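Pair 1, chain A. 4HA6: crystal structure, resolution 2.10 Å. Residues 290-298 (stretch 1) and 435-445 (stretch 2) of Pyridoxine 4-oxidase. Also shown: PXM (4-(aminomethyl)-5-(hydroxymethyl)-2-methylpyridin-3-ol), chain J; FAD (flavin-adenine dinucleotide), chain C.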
# COMPACT_ATOMS: atom_id res chain seq x y z
N GLN A 290 -1.29 6.40 8.40
CA GLN A 290 -0.58 7.16 7.36
C GLN A 290 -1.06 6.76 5.96
O GLN A 290 -1.55 5.65 5.77
CB GLN A 290 0.92 6.89 7.45
CG GLN A 290 1.54 7.38 8.75
CD GLN A 290 2.84 6.67 9.05
OE1 GLN A 290 3.83 6.84 8.34
NE2 GLN A 290 2.82 5.81 10.07
N ASP A 291 -0.87 7.65 4.99
CA ASP A 291 -1.17 7.35 3.60
C ASP A 291 -0.35 8.30 2.73
O ASP A 291 0.15 9.32 3.23
CB ASP A 291 -2.67 7.51 3.33
CG ASP A 291 -3.06 7.23 1.87
OD1 ASP A 291 -2.41 6.37 1.20
OD2 ASP A 291 -4.04 7.86 1.39
N HIS A 292 -0.16 7.94 1.46
CA HIS A 292 0.52 8.84 0.52
C HIS A 292 -0.55 9.61 -0.24
O HIS A 292 -1.64 9.08 -0.47
CB HIS A 292 1.36 8.05 -0.49
CG HIS A 292 2.72 7.64 -0.00
ND1 HIS A 292 3.17 6.34 -0.09
CD2 HIS A 292 3.73 8.35 0.54
CE1 HIS A 292 4.40 6.27 0.39
NE2 HIS A 292 4.76 7.48 0.78
N LEU A 293 -0.23 10.84 -0.63
CA LEU A 293 -1.05 11.62 -1.55
C LEU A 293 -0.34 11.83 -2.89
O LEU A 293 0.91 11.87 -2.94
CB LEU A 293 -1.37 12.99 -0.95
CG LEU A 293 -2.35 13.01 0.22
CD1 LEU A 293 -2.32 14.36 0.91
CD2 LEU A 293 -3.75 12.70 -0.30
N LEU A 294 -1.12 11.96 -3.96
CA LEU A 294 -0.61 12.46 -5.23
C LEU A 294 -1.46 13.63 -5.69
O LEU A 294 -2.69 13.56 -5.64
CB LEU A 294 -0.62 11.36 -6.29
CG LEU A 294 0.41 10.25 -6.12
CD1 LEU A 294 0.21 9.14 -7.13
CD2 LEU A 294 1.81 10.84 -6.23
N GLY A 295 -0.81 14.70 -6.13
CA GLY A 295 -1.53 15.82 -6.69
C GLY A 295 -1.99 15.47 -8.10
O GLY A 295 -1.17 15.13 -8.97
N ALA A 296 -3.30 15.56 -8.32
CA ALA A 296 -3.88 15.22 -9.62
C ALA A 296 -4.55 16.44 -10.23
O ALA A 296 -5.74 16.66 -10.02
CB ALA A 296 -4.91 14.09 -9.46
N GLY A 297 -3.79 17.23 -10.99
CA GLY A 297 -2.38 16.96 -11.23
C GLY A 297 -1.77 18.12 -11.98
O GLY A 297 -2.47 19.08 -12.33
N ASN A 298 -0.47 18.06 -12.22
CA ASN A 298 0.18 19.03 -13.11
C ASN A 298 -0.24 18.61 -14.54
O ASN A 298 0.46 17.83 -15.20
CB ASN A 298 1.70 18.96 -12.90
CG ASN A 298 2.46 20.09 -13.57
OD1 ASN A 298 3.69 20.03 -13.70
ND2 ASN A 298 1.74 21.14 -13.97
N ASP A 435 -3.69 26.13 -2.14
CA ASP A 435 -5.11 25.92 -2.45
C ASP A 435 -5.28 24.95 -3.61
O ASP A 435 -6.10 24.04 -3.57
CB ASP A 435 -5.83 27.24 -2.78
CG ASP A 435 -7.32 27.04 -3.05
OD1 ASP A 435 -8.05 26.62 -2.12
OD2 ASP A 435 -7.77 27.28 -4.19
N PHE A 436 -4.48 25.15 -4.66
CA PHE A 436 -4.49 24.21 -5.76
C PHE A 436 -4.11 22.80 -5.29
O PHE A 436 -4.77 21.82 -5.65
CB PHE A 436 -3.54 24.65 -6.86
CG PHE A 436 -3.38 23.62 -7.93
CD1 PHE A 436 -2.29 22.77 -7.95
CD2 PHE A 436 -4.36 23.49 -8.92
CE1 PHE A 436 -2.15 21.80 -8.94
CE2 PHE A 436 -4.23 22.53 -9.92
CZ PHE A 436 -3.12 21.68 -9.93
N ILE A 437 -3.05 22.70 -4.49
CA ILE A 437 -2.61 21.39 -4.00
C ILE A 437 -3.72 20.71 -3.18
O ILE A 437 -4.03 19.54 -3.41
CB ILE A 437 -1.30 21.51 -3.20
CG1 ILE A 437 -0.15 21.91 -4.14
CG2 ILE A 437 -0.96 20.21 -2.48
CD1 ILE A 437 1.12 22.38 -3.39
N ALA A 438 -4.34 21.47 -2.27
CA ALA A 438 -5.41 20.96 -1.41
C ALA A 438 -6.62 20.47 -2.23
O ALA A 438 -7.31 19.51 -1.86
CB ALA A 438 -5.85 22.05 -0.42
N ARG A 439 -6.88 21.14 -3.35
CA ARG A 439 -7.99 20.79 -4.23
C ARG A 439 -7.65 19.59 -5.11
O ARG A 439 -8.55 18.84 -5.53
CB ARG A 439 -8.38 22.00 -5.10
CG ARG A 439 -9.34 23.00 -4.42
CD ARG A 439 -9.22 24.42 -5.00
NE ARG A 439 -9.18 24.46 -6.47
CZ ARG A 439 -8.35 25.22 -7.19
NH1 ARG A 439 -7.47 26.03 -6.61
NH2 ARG A 439 -8.39 25.17 -8.52
N SER A 440 -6.36 19.40 -5.38
CA SER A 440 -5.92 18.40 -6.37
C SER A 440 -5.47 17.05 -5.80
O SER A 440 -5.53 16.02 -6.51
CB SER A 440 -4.78 18.99 -7.22
OG SER A 440 -3.60 19.11 -6.46
N VAL A 441 -5.01 17.02 -4.55
CA VAL A 441 -4.47 15.77 -4.01
C VAL A 441 -5.51 14.64 -3.93
O VAL A 441 -6.68 14.88 -3.56
CB VAL A 441 -3.77 15.96 -2.63
CG1 VAL A 441 -2.44 16.73 -2.78
CG2 VAL A 441 -4.69 16.64 -1.62
N ILE A 442 -5.09 13.43 -4.27
CA ILE A 442 -5.91 12.23 -4.07
C ILE A 442 -5.06 11.19 -3.35
O ILE A 442 -3.84 11.34 -3.30
CB ILE A 442 -6.39 11.66 -5.41
CG1 ILE A 442 -5.20 11.43 -6.35
CG2 ILE A 442 -7.42 12.58 -6.08
CD1 ILE A 442 -5.62 10.97 -7.73
N THR A 443 -5.69 10.13 -2.81
CA THR A 443 -4.93 9.06 -2.17
C THR A 443 -4.06 8.26 -3.16
O THR A 443 -4.49 7.98 -4.29
CB THR A 443 -5.84 8.08 -1.37
OG1 THR A 443 -5.05 7.00 -0.85
CG2 THR A 443 -6.94 7.50 -2.23
N HIS A 444 -2.86 7.89 -2.72
CA HIS A 444 -1.97 7.07 -3.53
C HIS A 444 -2.22 5.59 -3.24
O HIS A 444 -1.56 4.73 -3.82
CB HIS A 444 -0.52 7.45 -3.20
CG HIS A 444 0.50 7.00 -4.22
ND1 HIS A 444 0.29 5.97 -5.11
CD2 HIS A 444 1.76 7.45 -4.45
CE1 HIS A 444 1.38 5.80 -5.85
NE2 HIS A 444 2.28 6.69 -5.48
N HIS A 445 -3.16 5.31 -2.32
CA HIS A 445 -3.60 4.02 -1.94
C HIS A 445 -2.71 3.23 -1.04
O HIS A 445 -2.65 2.05 -1.19
CB HIS A 445 -3.97 3.16 -3.14
CG HIS A 445 -5.02 3.72 -3.98
ND1 HIS A 445 -4.77 4.37 -5.06
CD2 HIS A 445 -6.34 3.84 -3.77
CE1 HIS A 445 -5.87 4.82 -5.54
NE2 HIS A 445 -6.81 4.50 -4.76
N1 PXM J . -0.92 5.96 -9.42
C2 PXM J . -1.68 5.66 -8.37
C2A PXM J . -2.90 6.45 -8.01
C3 PXM J . -1.28 4.57 -7.61
O3 PXM J . -2.03 4.21 -6.51
C4 PXM J . -0.13 3.82 -7.93
C5 PXM J . 0.64 4.21 -9.07
C5A PXM J . 1.89 3.53 -9.59
O5 PXM J . 2.65 2.80 -8.70
C6 PXM J . 0.18 5.31 -9.80
C4A PXM J . 0.20 2.66 -7.04
N4 PXM J . 0.19 2.97 -5.64
PA FAD C . -5.06 -6.30 1.76
O1A FAD C . -4.23 -6.82 0.60
O2A FAD C . -6.00 -5.15 1.53
O5B FAD C . -5.89 -7.56 2.35
C5B FAD C . -6.96 -7.47 3.28
C4B FAD C . -7.82 -8.69 3.03
O4B FAD C . -8.53 -9.10 4.20
C3B FAD C . -8.87 -8.40 1.96
O3B FAD C . -8.86 -9.51 1.06
C2B FAD C . -10.19 -8.31 2.73
O2B FAD C . -11.30 -8.74 1.92
C1B FAD C . -9.94 -9.23 3.92
N9A FAD C . -10.68 -8.87 5.17
C8A FAD C . -10.83 -7.63 5.69
N7A FAD C . -11.55 -7.70 6.85
C5A FAD C . -11.85 -8.99 7.09
C6A FAD C . -12.58 -9.75 8.14
N6A FAD C . -13.14 -9.11 9.22
N1A FAD C . -12.67 -11.10 8.00
C2A FAD C . -12.11 -11.75 6.95
N3A FAD C . -11.44 -11.11 5.97
C4A FAD C . -11.27 -9.76 5.98
N1 FAD C . 0.97 -0.98 -3.70
C2 FAD C . 2.11 -1.04 -4.41
O2 FAD C . 3.17 -1.34 -3.81
N3 FAD C . 2.16 -0.77 -5.73
C4 FAD C . 1.06 -0.43 -6.43
O4 FAD C . 1.13 -0.16 -7.66
C4X FAD C . -0.23 -0.35 -5.71
N5 FAD C . -1.38 -0.00 -6.34
C5X FAD C . -2.55 0.05 -5.66
C6 FAD C . -3.73 0.40 -6.32
C7 FAD C . -4.94 0.44 -5.63
C7M FAD C . -6.20 0.82 -6.35
C8 FAD C . -4.97 0.12 -4.17
C8M FAD C . -6.28 0.17 -3.43
C9 FAD C . -3.80 -0.24 -3.51
C9A FAD C . -2.59 -0.27 -4.21
N10 FAD C . -1.40 -0.62 -3.54
C10 FAD C . -0.20 -0.66 -4.27
C1' FAD C . -1.42 -0.92 -2.11
C2' FAD C . -1.28 -2.41 -1.82
O2' FAD C . -2.16 -3.16 -2.68
C3' FAD C . -1.67 -2.61 -0.35
O3' FAD C . -0.89 -1.71 0.45
C4' FAD C . -1.43 -4.04 0.10
O4' FAD C . -2.17 -4.91 -0.77
C5' FAD C . -1.83 -4.25 1.56
O5' FAD C . -2.00 -5.65 1.79
P FAD C . -2.57 -6.16 3.19
O1P FAD C . -2.30 -7.65 3.35
O2P FAD C . -2.14 -5.21 4.29
O3P FAD C . -4.14 -5.91 3.02

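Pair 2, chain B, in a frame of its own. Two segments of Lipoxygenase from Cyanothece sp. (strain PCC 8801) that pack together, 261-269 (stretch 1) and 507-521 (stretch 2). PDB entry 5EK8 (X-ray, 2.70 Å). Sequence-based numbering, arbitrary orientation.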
# COMPACT_ATOMS: atom_id res chain seq x y z
N CYS B 261 7.89 7.33 -15.58
CA CYS B 261 8.27 8.72 -15.37
C CYS B 261 7.27 9.72 -15.94
O CYS B 261 6.89 9.65 -17.10
CB CYS B 261 9.65 8.97 -15.99
SG CYS B 261 10.99 8.01 -15.22
N LEU B 262 6.83 10.65 -15.09
CA LEU B 262 6.03 11.78 -15.55
C LEU B 262 7.00 12.85 -16.03
O LEU B 262 7.53 13.62 -15.23
CB LEU B 262 5.12 12.30 -14.44
CG LEU B 262 3.89 13.12 -14.82
CD1 LEU B 262 2.90 13.16 -13.67
CD2 LEU B 262 4.26 14.54 -15.21
N LEU B 263 7.23 12.89 -17.33
CA LEU B 263 8.29 13.72 -17.90
C LEU B 263 8.03 15.22 -17.83
O LEU B 263 6.89 15.68 -17.70
CB LEU B 263 8.52 13.32 -19.36
CG LEU B 263 9.09 11.93 -19.63
CD1 LEU B 263 9.50 11.82 -21.08
CD2 LEU B 263 10.27 11.62 -18.71
N LYS B 264 9.11 15.99 -17.93
CA LYS B 264 9.01 17.43 -18.05
C LYS B 264 9.21 17.84 -19.50
O LYS B 264 10.16 17.39 -20.16
CB LYS B 264 10.02 18.13 -17.13
CG LYS B 264 9.85 17.77 -15.66
CD LYS B 264 10.60 18.73 -14.74
CE LYS B 264 12.08 18.43 -14.68
NZ LYS B 264 12.76 19.24 -13.62
N ARG B 265 8.30 18.66 -20.00
CA ARG B 265 8.34 19.17 -21.36
C ARG B 265 8.92 20.58 -21.35
O ARG B 265 8.73 21.33 -20.40
CB ARG B 265 6.92 19.17 -21.95
CG ARG B 265 6.84 19.39 -23.45
CD ARG B 265 5.42 19.09 -23.93
NE ARG B 265 5.36 18.95 -25.38
CZ ARG B 265 4.31 18.46 -26.04
NH1 ARG B 265 3.24 18.05 -25.37
NH2 ARG B 265 4.33 18.37 -27.36
N SER B 266 9.64 20.93 -22.41
CA SER B 266 10.22 22.27 -22.51
C SER B 266 9.15 23.27 -22.95
O SER B 266 8.24 22.94 -23.70
CB SER B 266 11.39 22.28 -23.49
OG SER B 266 11.83 23.60 -23.75
N LYS B 267 9.27 24.50 -22.46
CA LYS B 267 8.29 25.53 -22.76
C LYS B 267 8.57 26.16 -24.12
O LYS B 267 7.64 26.53 -24.84
CB LYS B 267 8.28 26.60 -21.67
CG LYS B 267 7.85 26.08 -20.31
CD LYS B 267 8.09 27.12 -19.22
CE LYS B 267 7.83 26.52 -17.84
NZ LYS B 267 8.03 27.50 -16.74
N SER B 268 9.84 26.27 -24.47
CA SER B 268 10.22 26.81 -25.77
C SER B 268 10.11 25.74 -26.86
O SER B 268 9.40 25.93 -27.85
CB SER B 268 11.64 27.37 -25.71
OG SER B 268 12.51 26.51 -25.00
N ASP B 269 10.79 24.62 -26.66
CA ASP B 269 10.75 23.50 -27.61
C ASP B 269 9.89 22.36 -27.07
O ASP B 269 10.37 21.54 -26.29
CB ASP B 269 12.17 23.00 -27.91
CG ASP B 269 12.23 22.07 -29.11
OD1 ASP B 269 11.17 21.61 -29.59
OD2 ASP B 269 13.35 21.79 -29.58
N ALA B 507 10.37 18.09 -6.87
CA ALA B 507 10.10 19.50 -7.13
C ALA B 507 10.90 19.97 -8.33
O ALA B 507 12.11 19.72 -8.42
CB ALA B 507 10.41 20.34 -5.90
N ASN B 508 10.23 20.63 -9.26
CA ASN B 508 10.88 21.15 -10.46
C ASN B 508 11.58 22.48 -10.19
O ASN B 508 10.96 23.45 -9.74
CB ASN B 508 9.87 21.30 -11.59
CG ASN B 508 10.51 21.76 -12.89
OD1 ASN B 508 11.73 21.69 -13.05
ND2 ASN B 508 9.69 22.24 -13.81
N THR B 509 12.88 22.52 -10.46
CA THR B 509 13.69 23.71 -10.23
C THR B 509 13.98 24.40 -11.56
O THR B 509 14.49 25.52 -11.59
CB THR B 509 15.02 23.37 -9.53
OG1 THR B 509 14.77 22.46 -8.45
CG2 THR B 509 15.69 24.62 -8.99
N ASP B 510 13.64 23.73 -12.65
CA ASP B 510 13.91 24.25 -13.98
C ASP B 510 12.93 25.34 -14.42
O ASP B 510 11.72 25.22 -14.22
CB ASP B 510 13.91 23.11 -15.00
CG ASP B 510 15.08 22.17 -14.82
OD1 ASP B 510 14.93 20.96 -15.13
OD2 ASP B 510 16.15 22.64 -14.37
N SER B 511 13.47 26.39 -15.01
CA SER B 511 12.66 27.50 -15.51
C SER B 511 12.16 27.18 -16.91
O SER B 511 11.06 27.59 -17.29
CB SER B 511 13.48 28.79 -15.51
OG SER B 511 14.21 28.94 -14.30
N ASP B 512 12.97 26.44 -17.66
CA ASP B 512 12.68 26.11 -19.05
C ASP B 512 11.65 24.99 -19.15
O ASP B 512 10.85 24.94 -20.08
CB ASP B 512 13.97 25.72 -19.78
CG ASP B 512 13.86 25.83 -21.30
OD1 ASP B 512 12.72 25.81 -21.82
OD2 ASP B 512 14.91 25.93 -21.96
N TYR B 513 11.67 24.09 -18.17
CA TYR B 513 10.84 22.89 -18.25
C TYR B 513 9.68 22.92 -17.26
O TYR B 513 9.81 23.42 -16.14
CB TYR B 513 11.68 21.64 -18.01
CG TYR B 513 12.52 21.22 -19.19
CD1 TYR B 513 12.09 20.22 -20.05
CD2 TYR B 513 13.75 21.82 -19.44
CE1 TYR B 513 12.85 19.82 -21.13
CE2 TYR B 513 14.53 21.42 -20.53
CZ TYR B 513 14.06 20.42 -21.36
OH TYR B 513 14.81 20.01 -22.45
N GLU B 514 8.55 22.36 -17.68
CA GLU B 514 7.40 22.20 -16.80
C GLU B 514 6.89 20.77 -16.90
O GLU B 514 7.15 20.11 -17.89
CB GLU B 514 6.29 23.19 -17.18
CG GLU B 514 5.44 23.60 -15.99
CD GLU B 514 6.28 24.14 -14.85
OE1 GLU B 514 6.81 25.27 -14.99
OE2 GLU B 514 6.42 23.43 -13.83
N TRP B 515 6.19 20.29 -15.88
CA TRP B 515 5.58 18.97 -15.98
C TRP B 515 4.62 18.94 -17.17
O TRP B 515 3.75 19.80 -17.29
CB TRP B 515 4.86 18.60 -14.69
CG TRP B 515 5.74 18.62 -13.47
CD1 TRP B 515 5.76 19.57 -12.49
CD2 TRP B 515 6.73 17.65 -13.11
NE1 TRP B 515 6.70 19.25 -11.54
CE2 TRP B 515 7.31 18.08 -11.90
CE3 TRP B 515 7.19 16.47 -13.69
CZ2 TRP B 515 8.32 17.37 -11.26
CZ3 TRP B 515 8.19 15.76 -13.05
CH2 TRP B 515 8.74 16.21 -11.85
N TYR B 516 4.79 17.97 -18.06
CA TYR B 516 4.03 17.93 -19.30
C TYR B 516 2.54 17.72 -19.03
O TYR B 516 1.70 18.10 -19.85
CB TYR B 516 4.56 16.84 -20.22
CG TYR B 516 3.92 15.48 -20.03
CD1 TYR B 516 2.90 15.05 -20.86
CD2 TYR B 516 4.32 14.64 -19.00
CE1 TYR B 516 2.30 13.81 -20.68
CE2 TYR B 516 3.73 13.40 -18.81
CZ TYR B 516 2.72 12.99 -19.66
OH TYR B 516 2.13 11.77 -19.48
N ASP B 517 2.22 17.10 -17.90
CA ASP B 517 0.84 16.85 -17.50
C ASP B 517 0.70 17.13 -16.01
O ASP B 517 1.55 16.71 -15.22
CB ASP B 517 0.43 15.41 -17.83
CG ASP B 517 -1.07 15.19 -17.75
OD1 ASP B 517 -1.59 14.97 -16.64
OD2 ASP B 517 -1.73 15.21 -18.82
N THR B 518 -0.35 17.83 -15.61
CA THR B 518 -0.47 18.27 -14.22
C THR B 518 -1.61 17.62 -13.46
O THR B 518 -1.82 17.92 -12.28
CB THR B 518 -0.64 19.80 -14.13
OG1 THR B 518 -1.64 20.23 -15.07
CG2 THR B 518 0.67 20.51 -14.43
N GLY B 519 -2.34 16.73 -14.12
CA GLY B 519 -3.50 16.09 -13.52
C GLY B 519 -3.24 15.27 -12.27
O GLY B 519 -4.11 15.14 -11.42
N GLU B 520 -2.05 14.69 -12.16
CA GLU B 520 -1.70 13.87 -11.00
C GLU B 520 -1.08 14.73 -9.91
O GLU B 520 -0.99 14.32 -8.75
CB GLU B 520 -0.73 12.75 -11.39
CG GLU B 520 -1.20 11.82 -12.50
CD GLU B 520 -0.16 10.76 -12.84
OE1 GLU B 520 0.84 10.65 -12.09
OE2 GLU B 520 -0.34 10.05 -13.85
N LEU B 521 -0.64 15.91 -10.30
CA LEU B 521 0.15 16.77 -9.42
C LEU B 521 -0.68 17.49 -8.37
O LEU B 521 -1.89 17.63 -8.49
CB LEU B 521 0.92 17.79 -10.25
CG LEU B 521 1.95 17.19 -11.20
CD1 LEU B 521 2.63 18.30 -11.95
CD2 LEU B 521 2.97 16.35 -10.45

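Both pairs are built on a short two-stranded antiparallel ladder, L293(A) to G295(A) against V441(A) to T443(A) in pair 1, K264(B) to S266(B) against Y513(B) to W515(B) in pair 2. The N-to-C directions differ by 144° and 140°, the axes approach to 4.4 and 4.3 Å, and 14 central residues superpose with an RMSD of 1.0 Å. Four backbone hydrogen bonds recur at matched positions. At the centre, L294(A) N donates to I442(A) O (2.9 Å) and I442(A) N to L294(A) O (2.8 Å); R265(B) N to E514(B) O (2.8 Å) and E514(B) N to R265(B) O (2.9 Å) repeat this. Flanking this central pair, A296(A) N to S440(A) O (2.9 Å) matches K267(B) N to D512(B) O (2.9 Å), and H444(A) N to H292(A) O (2.8 Å) matches Y516(B) N to L263(B) O (3.1 Å). The first rule is that this backbone scaffold accepts very different side chains.

The non-hydrogen-bonded pair G295(A)/V441(A) corresponds to S266(B)/Y513(B). In pair 1 the CA atoms of G295(A) and V441(A) lie 4.0 Å apart, and V441(A), the first residue to leave helical phi/psi, faces no side chain from its partner. In pair 2 the CA atoms sit 4.4 Å apart, and S266(B) CB lies over the Y513(B) ring, 4.0 Å from its centroid. The serine also reaches along the ladder: S266(B) OG donates to D512(B) OD1 at 3.1 Å. D512(B) falls on S440(A), the last residue of the helix that leads into the pair 1 strand; pair 2 approaches its strand through a loop instead.

On the other face, L294(A) and I442(A) give way to R265(B) and E514(B). Pair 1 treats this face as apolar: A296(A) CB packs on I442(A) CD1 at 3.6 Å, and L294(A) CD1 sits over the H444(A) ring, 3.5 Å from its centroid and almost on the normal. Pair 2 puts charge here. K267(B), at the place of A296(A), has an end that comes nearer the other stretch, so its NZ forms a salt bridge with E514(B) OE1 (3.1 Å) and a hydrogen bond to S511(B) O (3.1 Å). At the place of H444(A), Y516(B) meets R265(B) through CB-CB contact at 3.7 Å.

Where the paired side chains diverge, L293(A)/T443(A) become K264(B)/W515(B). L293(A) CD2 packs on V441(A) CB at 4.0 Å and lies 3.3 Å from I442(A) O. K264(B) spends its length twice: CG lies over the W515(B) six-membered ring, 3.9 Å from the centroid, while NZ reaches N508(B) OD1 (2.7 Å) and D510(B) OD1 (3.2 Å, a salt bridge).

D291(A) and L262(B) also swap strategies. T443(A) OG1 donates to D291(A) OD2 at 2.6 Å, whereas L262(B) CD2 packs against W515(B) CE3 and Y516(B) CD2, each at 3.8 Å. Longer side chains help pair 2 bury 929 Å² against 642 Å². Near the end of its second stretch, pair 1 also meets the ligand: H444(A) O accepts from PXM O3 at 2.8 Å.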